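Cytochrome b5 reductase 4 (Homo sapiens, PDB 3LF5) probably uses the heme of its cytochrome b5 domain to take up electrons from NADH, relayed by the flavin of its reductase domain. Local coordinates at residues 4-9 / 21-26. Residues are numbered along the deposited sequence; the frame is centred on the assembly and turned at random.
Sequences RLIEVT and DCWICI
Ile6 reaches Trp23 with the last carbon of its longer branch, CD1 lying 4.1 Å from CH2 at the far corner of the six-membered ring. The two side chains cross at about a right angle, and the methyl comes in obliquely. With CG1 set between the backbone N and the carbonyl carbon (chi1 63°) and chi2 extended, the branch stretches across to the indole, a span suited to isoleucine's length. Two residues on, Val8 meets the same ring: CG1 sits at its edge, near its plane, 4.0 Å from CZ3, and CG2 stands 4.1 Å from that same carbon. A short, branched valine offers two methyls at once in this buried place. Both residues belong to the N-terminal strand 6-8 of the cytochrome b5 fold, which pairs in parallel with strand 76-80 and not with strand 21-26. The large, flat indole has the reach to bridge these unpaired strands, whose nearest CA atoms, of Val8 and Cys25, are 9.4 Å apart. The side chain of Trp23 lies about 11 Å from the bound heme, and its ring also stacks with His16. Replacing Trp23 by an alanine would probably open a gap beside Ile6 and Val8 and leave His16 without that stack. Past the strand's end, Thr9, the N-cap of helix 10-15, accepts the N-H of Glu12 on its OG1; Leu13 of that helix touches both Val8 and Trp23.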
# COMPACT_ATOMS: atom_id res chain seq x y z
N ARG A 4 -20.70 5.46 -12.81
CA ARG A 4 -19.71 4.74 -13.61
C ARG A 4 -18.30 5.18 -13.20
O ARG A 4 -17.34 4.35 -13.12
CB ARG A 4 -19.93 5.01 -15.11
CG ARG A 4 -21.04 4.22 -15.74
N LEU A 5 -18.14 6.48 -12.97
CA LEU A 5 -16.84 7.01 -12.58
C LEU A 5 -16.98 7.79 -11.28
O LEU A 5 -17.88 8.61 -11.13
CB LEU A 5 -16.24 7.89 -13.66
CG LEU A 5 -15.92 7.20 -14.98
CD1 LEU A 5 -15.73 8.21 -16.12
CD2 LEU A 5 -14.71 6.26 -14.82
N ILE A 6 -16.10 7.47 -10.33
CA ILE A 6 -16.15 8.04 -9.00
C ILE A 6 -14.83 8.67 -8.60
O ILE A 6 -13.77 8.44 -9.19
CB ILE A 6 -16.57 6.99 -7.94
CG1 ILE A 6 -15.55 5.85 -7.84
CG2 ILE A 6 -17.98 6.44 -8.27
CD1 ILE A 6 -15.73 4.97 -6.61
N GLU A 7 -14.91 9.51 -7.57
CA GLU A 7 -13.72 9.98 -6.85
C GLU A 7 -13.33 8.93 -5.80
O GLU A 7 -14.18 8.46 -5.06
CB GLU A 7 -14.03 11.30 -6.16
CG GLU A 7 -12.85 11.90 -5.43
CD GLU A 7 -13.22 13.19 -4.80
OE1 GLU A 7 -14.03 13.12 -3.87
OE2 GLU A 7 -12.75 14.26 -5.28
N VAL A 8 -12.05 8.59 -5.73
CA VAL A 8 -11.54 7.57 -4.82
C VAL A 8 -10.60 8.23 -3.81
O VAL A 8 -9.57 8.77 -4.18
CB VAL A 8 -10.80 6.45 -5.59
CG1 VAL A 8 -10.32 5.39 -4.62
CG2 VAL A 8 -11.70 5.86 -6.66
N THR A 9 -10.97 8.21 -2.54
CA THR A 9 -10.07 8.68 -1.52
C THR A 9 -9.06 7.58 -1.20
O THR A 9 -9.25 6.40 -1.56
CB THR A 9 -10.81 9.02 -0.25
OG1 THR A 9 -11.39 7.82 0.25
CG2 THR A 9 -11.91 10.10 -0.49
N ASP A 21 -10.94 -8.40 -4.65
CA ASP A 21 -11.43 -7.03 -4.61
C ASP A 21 -10.21 -6.13 -4.49
O ASP A 21 -9.86 -5.64 -3.42
CB ASP A 21 -12.40 -6.83 -3.45
CG ASP A 21 -13.05 -5.46 -3.46
OD1 ASP A 21 -12.89 -4.70 -4.42
OD2 ASP A 21 -13.80 -5.19 -2.50
N CYS A 22 -9.55 -5.95 -5.64
CA CYS A 22 -8.24 -5.35 -5.71
C CYS A 22 -8.29 -4.12 -6.58
O CYS A 22 -8.49 -4.24 -7.80
CB CYS A 22 -7.23 -6.32 -6.33
SG CYS A 22 -5.53 -5.74 -6.29
N TRP A 23 -8.15 -2.95 -5.98
CA TRP A 23 -8.01 -1.71 -6.74
C TRP A 23 -6.56 -1.25 -6.69
O TRP A 23 -5.90 -1.31 -5.66
CB TRP A 23 -8.90 -0.59 -6.21
CG TRP A 23 -10.39 -0.80 -6.33
CD1 TRP A 23 -11.05 -1.89 -6.76
CD2 TRP A 23 -11.38 0.16 -5.97
NE1 TRP A 23 -12.41 -1.67 -6.74
CE2 TRP A 23 -12.63 -0.41 -6.24
CE3 TRP A 23 -11.33 1.46 -5.46
CZ2 TRP A 23 -13.83 0.27 -5.97
CZ3 TRP A 23 -12.51 2.12 -5.21
CH2 TRP A 23 -13.74 1.53 -5.46
N ILE A 24 -6.09 -0.71 -7.82
CA ILE A 24 -4.77 -0.11 -7.90
C ILE A 24 -4.89 1.23 -8.60
O ILE A 24 -5.63 1.36 -9.58
CB ILE A 24 -3.76 -1.02 -8.66
CG1 ILE A 24 -3.63 -2.38 -7.99
CG2 ILE A 24 -2.41 -0.38 -8.83
CD1 ILE A 24 -2.76 -3.40 -8.78
N CYS A 25 -4.14 2.21 -8.09
CA CYS A 25 -4.03 3.50 -8.72
C CYS A 25 -2.76 3.57 -9.56
O CYS A 25 -1.69 3.24 -9.06
CB CYS A 25 -3.99 4.58 -7.64
SG CYS A 25 -3.52 6.21 -8.18
N ILE A 26 -2.88 3.95 -10.83
CA ILE A 26 -1.75 4.21 -11.71
C ILE A 26 -1.91 5.62 -12.26
O ILE A 26 -2.88 5.93 -12.93
CB ILE A 26 -1.65 3.21 -12.87
CG1 ILE A 26 -1.62 1.75 -12.38
CG2 ILE A 26 -0.41 3.53 -13.72
CD1 ILE A 26 -0.36 1.33 -11.68